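Local coordinates for protein ATP-dependent DNA ligase (Mycobacterium tuberculosis, PDB 6NHX) that joins DNA ends using ATP, working with Ku in the non-homologous end joining repair of double-strand breaks, at residues G16-A19 with G20-A23; A237-K240 with E241-P245; L120-R123 with Y124-R128. The protein carries 1 engineered substitution. One frame throughout, in Å; residues are numbered along the deposited sequence.

Along the chain the order is contact 1, contact 3, contact 2. The first two belong to the ATP-dependent ligase domain: contact 1 is a turn in the loop between strands 12-15 and 26-31, and contact 3 joins the loop after strand 117-118 to the first turn of helix 124-136. Their centres lie about 20 Å apart and their nearest atoms about 6 Å, without touching, yet Arg170 bonds to both. Contact 2 sits on helix 235-243 in the C-terminal OB-type region, across the centre of the chain, its centre about 40 Å from that of contact 1 and about 43 Å from that of contact 3. Both domains of the ligase are thus represented.

Contact 1 of 3, residues G16-A19 with G20-A23; sequences GTVA and GLKA
Gly20 and Leu21 turn back on Val18 and Ala19 in a type II beta turn running from Val18 to Leu21. Gly20 takes the third position with a positive phi of 121°, a backbone conformation suited to a residue without a side chain, and so allows the peptide flip that defines type II. Leu21 closes the turn. Its N donates a hydrogen bond to Val18 O (3.1 Å, N-H...O angle 161°), from well above the carbonyl plane. The Leu21 side chain lies alongside Val18: with CG anti to its own carbonyl carbon (chi1 -58°), CD1 comes within 3.8 Å of Val18 CA and 4.1 Å of Val18 CB. The two side chains carry on into the domain, Val18 touching Val165 and Val184 while Leu21 meets Trp26 and Phe28, and both touch Ala167. Ala23 is tied to its surroundings by Asp149 at its N and Arg170 at its O. One backbone bond and one patch of aliphatic carbon therefore fix the same bend, the polar link closing the turn and the apolar groups seating it on the sheet that holds strands 26-31 and 164-169.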
loop_
_atom_site.group_PDB
_atom_site.type_symbol
_atom_site.label_atom_id
_atom_site.label_comp_id
_atom_site.label_asym_id
_atom_site.label_seq_id
_atom_site.Cartn_x
_atom_site.Cartn_y
_atom_site.Cartn_z
ATOM N N GLY A 16 6.927 -12.500 5.112
ATOM C CA GLY A 16 7.599 -13.770 4.953
ATOM C C GLY A 16 7.934 -14.035 3.507
ATOM O O GLY A 16 7.923 -13.127 2.672
ATOM N N THR A 17 8.188 -15.301 3.207
ATOM C CA THR A 17 8.521 -15.747 1.858
ATOM C C THR A 17 7.467 -16.744 1.407
ATOM O O THR A 17 7.200 -17.726 2.105
ATOM C CB THR A 17 9.911 -16.391 1.832
ATOM O OG1 THR A 17 10.889 -15.376 2.043
ATOM C CG2 THR A 17 10.186 -17.050 0.486
ATOM N N VAL A 18 6.861 -16.489 0.243
ATOM C CA VAL A 18 5.795 -17.365 -0.238
ATOM C C VAL A 18 6.282 -18.482 -1.150
ATOM O O VAL A 18 5.538 -19.456 -1.365
ATOM C CB VAL A 18 4.626 -16.630 -0.924
ATOM C CG1 VAL A 18 4.007 -15.606 0.005
ATOM C CG2 VAL A 18 5.080 -15.985 -2.222
ATOM N N ALA A 19 7.504 -18.379 -1.682
ATOM C CA ALA A 19 8.063 -19.445 -2.492
ATOM C C ALA A 19 8.425 -20.564 -1.536
ATOM O O ALA A 19 9.210 -20.365 -0.603
ATOM C CB ALA A 19 9.316 -18.955 -3.215
ATOM N N GLY A 20 7.834 -21.733 -1.751
ATOM C CA GLY A 20 7.897 -22.835 -0.813
ATOM C C GLY A 20 6.530 -23.274 -0.343
ATOM O O GLY A 20 6.339 -24.449 -0.022
ATOM N N LEU A 21 5.556 -22.360 -0.349
ATOM C CA LEU A 21 4.191 -22.697 0.037
ATOM C C LEU A 21 3.469 -23.422 -1.098
ATOM O O LEU A 21 3.658 -23.108 -2.279
ATOM C CB LEU A 21 3.432 -21.425 0.421
ATOM C CG LEU A 21 4.082 -20.636 1.569
ATOM C CD1 LEU A 21 3.308 -19.363 1.883
ATOM C CD2 LEU A 21 4.200 -21.496 2.823
ATOM N N LYS A 22 2.649 -24.400 -0.740
ATOM C CA LYS A 22 2.026 -25.279 -1.721
ATOM C C LYS A 22 0.565 -24.922 -1.941
ATOM O O LYS A 22 -0.148 -24.577 -0.998
ATOM C CB LYS A 22 2.119 -26.736 -1.267
ATOM C CG LYS A 22 3.539 -27.257 -1.184
ATOM N N ALA A 23 0.114 -25.041 -3.196
ATOM C CA ALA A 23 -1.266 -24.708 -3.538
ATOM C C ALA A 23 -2.284 -25.556 -2.782
ATOM O O ALA A 23 -3.418 -25.118 -2.591
ATOM C CB ALA A 23 -1.482 -24.838 -5.048
#

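Contact 2 of 3, residues A237-K240 with E241-P245; sequences ANLK and EMLAP
Leu243 sends its CG anti to its own carbonyl carbon (chi1 -67°), which swings the branched end back over the preceding turn, while Leu239 has an unusual chi1 of -147° that falls between the staggered positions. The outcome is that Leu243 CD1 rests 4.1 Å from Leu239 CG, with the two side chains crossing obliquely. Leu243 CG also lies close over the backbone, 3.2 Å from Leu239 O, the carbonyl that takes the Leu243 N-H at 2.9 Å (N to O). Both leucines face inward. Leu239 meets Leu211, Trp292 and Leu295, and Leu243 meets Ile196, Trp199 and Leu211, so the pair packs helix 235-243 against strands of the curled antiparallel sheet; a helix set between the third and fourth strands and lying against the barrel is the OB-fold arrangement, consistent with the family of this region. Glu241 and Met242 lie on the outward side of the helix. The Met242 N donates to Asn238 O at 3.1 Å, nearly along the C=O axis, whereas Glu241 N divides itself between weak bonds to Ala237 O and Asn238 O. Lys240 O takes two amides: Ala244 N at 2.8 Å, and Leu243 N more weakly at 3.2 Å. The CB of Ala244 comes up beside that same Lys240 O, 3.4 Å away.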
loop_
_atom_site.group_PDB
_atom_site.type_symbol
_atom_site.label_atom_id
_atom_site.label_comp_id
_atom_site.label_asym_id
_atom_site.label_seq_id
_atom_site.Cartn_x
_atom_site.Cartn_y
_atom_site.Cartn_z
ATOM N N ALA A 237 3.179 18.882 -6.645
ATOM C CA ALA A 237 2.378 19.916 -5.996
ATOM C C ALA A 237 1.947 19.482 -4.606
ATOM O O ALA A 237 1.884 20.306 -3.686
ATOM C CB ALA A 237 1.143 20.228 -6.851
ATOM N N ASN A 238 1.674 18.189 -4.431
ATOM C CA ASN A 238 1.277 17.680 -3.125
ATOM C C ASN A 238 2.492 17.399 -2.248
ATOM O O ASN A 238 2.505 17.760 -1.066
ATOM C CB ASN A 238 0.406 16.433 -3.298
ATOM C CG ASN A 238 0.238 15.630 -2.004
ATOM O OD1 ASN A 238 1.208 15.155 -1.406
ATOM N ND2 ASN A 238 -1.008 15.458 -1.586
ATOM N N LEU A 239 3.504 16.717 -2.790
ATOM C CA LEU A 239 4.727 16.505 -2.021
ATOM C C LEU A 239 5.324 17.832 -1.587
ATOM O O LEU A 239 5.778 17.966 -0.446
ATOM C CB LEU A 239 5.740 15.701 -2.836
ATOM C CG LEU A 239 6.712 14.728 -2.180
ATOM C CD1 LEU A 239 6.029 13.763 -1.226
ATOM C CD2 LEU A 239 7.429 13.963 -3.284
ATOM N N LYS A 240 5.319 18.830 -2.480
ATOM C CA LYS A 240 5.749 20.168 -2.084
ATOM C C LYS A 240 4.934 20.663 -0.904
ATOM O O LYS A 240 5.469 21.324 -0.010
ATOM C CB LYS A 240 5.621 21.161 -3.246
ATOM C CG LYS A 240 6.921 21.432 -3.979
ATOM C CD LYS A 240 6.696 22.022 -5.369
ATOM C CE LYS A 240 6.806 23.538 -5.364
ATOM N NZ LYS A 240 5.596 24.192 -4.786
ATOM N N GLU A 241 3.634 20.356 -0.894
ATOM C CA GLU A 241 2.763 20.805 0.190
ATOM C C GLU A 241 3.216 20.237 1.532
ATOM O O GLU A 241 3.329 20.976 2.519
ATOM C CB GLU A 241 1.305 20.446 -0.121
ATOM C CG GLU A 241 0.346 20.566 1.053
ATOM C CD GLU A 241 -1.106 20.623 0.616
ATOM O OE1 GLU A 241 -1.364 20.573 -0.605
ATOM O OE2 GLU A 241 -1.989 20.713 1.494
ATOM N N MET A 242 3.515 18.937 1.581
ATOM C CA MET A 242 3.990 18.327 2.823
ATOM C C MET A 242 5.393 18.792 3.194
ATOM O O MET A 242 5.739 18.809 4.378
ATOM C CB MET A 242 3.968 16.802 2.726
ATOM C CG MET A 242 2.590 16.156 2.836
ATOM S SD MET A 242 1.579 16.776 4.195
ATOM C CE MET A 242 2.479 16.148 5.615
ATOM N N LEU A 243 6.213 19.163 2.211
ATOM C CA LEU A 243 7.582 19.579 2.499
ATOM C C LEU A 243 7.668 21.047 2.902
ATOM O O LEU A 243 8.579 21.437 3.643
ATOM C CB LEU A 243 8.465 19.326 1.271
ATOM C CG LEU A 243 8.671 17.856 0.903
ATOM C CD1 LEU A 243 9.080 17.706 -0.557
ATOM C CD2 LEU A 243 9.709 17.207 1.818
ATOM N N ALA A 244 6.728 21.872 2.433
ATOM C CA ALA A 244 6.816 23.312 2.658
ATOM C C ALA A 244 6.929 23.734 4.126
ATOM O O ALA A 244 7.742 24.623 4.422
ATOM C CB ALA A 244 5.645 24.030 1.964
ATOM N N PRO A 245 6.168 23.166 5.072
ATOM C CA PRO A 245 6.319 23.598 6.471
ATOM C C PRO A 245 7.671 23.246 7.071
ATOM O O PRO A 245 7.993 23.759 8.150
ATOM C CB PRO A 245 5.192 22.844 7.196
ATOM C CG PRO A 245 4.221 22.438 6.125
ATOM C CD PRO A 245 5.048 22.222 4.900
#

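Contact 3 of 3, residues L120-R123 with Y124-R128; sequences LGTR and YQDRR
Thr122 and Arg123 meet Asp126 and Arg127 in a local contact at a helix N-terminus, where the loop after strand 117-118 enters helix 124-136 and Arg123 holds the N-cap position. The first turn is begun by Arg123 O, which takes Arg127 N at 3.0 Å with a nearly straight N-H (166°) and Asp126 N more weakly at 2.8 Å. The Arg127 side chain bends at chi3 (-56°) and doubles back to the loop. There its NH1 reaches Thr122 O at 2.7 Å, the acceptor lying in the guanidinium plane, at its edge; Tyr124 CA sits over one face of the same group. NH1 also bonds Ser172 O, and NE forms a salt bridge with Asp110, so the buried guanidinium is held by several acceptors, which fixes its rotation. The methyl CG2 of Thr122 packs against Asp126 CB at 3.6 Å, the two side chains crossing at about a right angle. The Tyr124 phenol finds its partner outside the two segments, its OH hydrogen-bonded to Glu29. The Arg123 and Asp126 side chains run side by side, with guanidinium and carboxylate planes 80° apart and the charges too distant for a salt bridge. A water spans the gap: it accepts from Arg123 N at 2.9 Å and Arg123 NH1 at 2.7 Å, and donates to Asp126 OD2 at 2.7 Å.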
loop_
_atom_site.group_PDB
_atom_site.type_symbol
_atom_site.label_atom_id
_atom_site.label_comp_id
_atom_site.label_asym_id
_atom_site.label_seq_id
_atom_site.Cartn_x
_atom_site.Cartn_y
_atom_site.Cartn_z
ATOM N N LEU A 120 -16.929 -14.800 9.490
ATOM C CA LEU A 120 -15.600 -14.760 10.096
ATOM C C LEU A 120 -15.050 -16.151 10.381
ATOM O O LEU A 120 -13.835 -16.365 10.286
ATOM C CB LEU A 120 -15.633 -13.921 11.370
ATOM C CG LEU A 120 -16.101 -12.473 11.183
ATOM C CD1 LEU A 120 -16.051 -11.745 12.520
ATOM C CD2 LEU A 120 -15.279 -11.732 10.121
ATOM N N GLY A 121 -15.907 -17.099 10.737
ATOM C CA GLY A 121 -15.481 -18.451 11.029
ATOM C C GLY A 121 -15.523 -19.387 9.851
ATOM O O GLY A 121 -15.227 -20.580 9.994
ATOM N N THR A 122 -15.917 -18.885 8.687
ATOM C CA THR A 122 -15.929 -19.670 7.463
ATOM C C THR A 122 -14.524 -19.663 6.862
ATOM O O THR A 122 -13.836 -18.641 6.886
ATOM C CB THR A 122 -16.933 -19.048 6.495
ATOM O OG1 THR A 122 -18.241 -19.164 7.084
ATOM C CG2 THR A 122 -16.915 -19.746 5.151
ATOM N N ARG A 123 -14.090 -20.810 6.342
ATOM C CA ARG A 123 -12.728 -20.926 5.822
ATOM C C ARG A 123 -12.547 -20.031 4.599
ATOM O O ARG A 123 -13.470 -19.851 3.791
ATOM C CB ARG A 123 -12.456 -22.362 5.399
ATOM C CG ARG A 123 -12.400 -23.357 6.542
ATOM C CD ARG A 123 -12.592 -24.770 6.020
ATOM N NE ARG A 123 -12.835 -25.725 7.096
ATOM C CZ ARG A 123 -14.040 -26.058 7.547
ATOM N NH1 ARG A 123 -15.131 -25.519 7.021
ATOM N NH2 ARG A 123 -14.156 -26.934 8.529
ATOM N N TYR A 124 -11.321 -19.494 4.457
ATOM C CA TYR A 124 -11.013 -18.597 3.353
ATOM C C TYR A 124 -11.478 -19.163 2.021
ATOM O O TYR A 124 -12.056 -18.448 1.202
ATOM C CB TYR A 124 -9.500 -18.342 3.324
ATOM C CG TYR A 124 -9.033 -17.610 2.085
ATOM C CD1 TYR A 124 -8.953 -16.217 2.059
ATOM C CD2 TYR A 124 -8.696 -18.308 0.930
ATOM C CE1 TYR A 124 -8.549 -15.543 0.924
ATOM C CE2 TYR A 124 -8.295 -17.643 -0.225
ATOM C CZ TYR A 124 -8.211 -16.258 -0.214
ATOM O OH TYR A 124 -7.815 -15.607 -1.366
ATOM N N GLN A 125 -11.209 -20.448 1.778
ATOM C CA GLN A 125 -11.541 -21.039 0.486
ATOM C C GLN A 125 -13.027 -20.881 0.186
ATOM O O GLN A 125 -13.419 -20.610 -0.957
ATOM C CB GLN A 125 -11.153 -22.515 0.506
ATOM C CG GLN A 125 -11.538 -23.291 -0.739
ATOM C CD GLN A 125 -10.688 -24.530 -0.913
ATOM O OE1 GLN A 125 -9.464 -24.444 -0.959
ATOM N NE2 GLN A 125 -11.331 -25.691 -0.996
ATOM N N ASP A 126 -13.862 -21.005 1.216
ATOM C CA ASP A 126 -15.309 -20.902 1.036
ATOM C C ASP A 126 -15.765 -19.448 0.955
ATOM O O ASP A 126 -16.675 -19.132 0.181
ATOM C CB ASP A 126 -16.025 -21.629 2.172
ATOM C CG ASP A 126 -15.650 -23.093 2.252
ATOM O OD1 ASP A 126 -15.569 -23.730 1.187
ATOM O OD2 ASP A 126 -15.446 -23.605 3.376
ATOM N N ARG A 127 -15.171 -18.553 1.755
ATOM C CA ARG A 127 -15.486 -17.134 1.610
ATOM C C ARG A 127 -15.175 -16.654 0.194
ATOM O O ARG A 127 -15.937 -15.869 -0.389
ATOM C CB ARG A 127 -14.719 -16.288 2.621
ATOM C CG ARG A 127 -14.892 -16.701 4.083
ATOM C CD ARG A 127 -14.452 -15.581 5.032
ATOM N NE ARG A 127 -13.063 -15.137 4.801
ATOM C CZ ARG A 127 -11.974 -15.666 5.350
ATOM N NH1 ARG A 127 -12.064 -16.703 6.170
ATOM N NH2 ARG A 127 -10.785 -15.158 5.067
ATOM N N ARG A 128 -14.062 -17.130 -0.379
ATOM C CA ARG A 128 -13.662 -16.717 -1.715
ATOM C C ARG A 128 -14.691 -17.141 -2.752
ATOM O O ARG A 128 -15.042 -16.363 -3.641
ATOM C CB ARG A 128 -12.293 -17.309 -2.050
ATOM C CG ARG A 128 -11.124 -16.545 -1.493
ATOM C CD ARG A 128 -10.945 -15.135 -2.066
ATOM N NE ARG A 128 -10.886 -15.092 -3.524
ATOM C CZ ARG A 128 -10.338 -14.097 -4.222
ATOM N NH1 ARG A 128 -9.784 -13.070 -3.592
ATOM N NH2 ARG A 128 -10.357 -14.127 -5.547
HETATM O O HOH W 1 -15.785 -23.081 6.030
#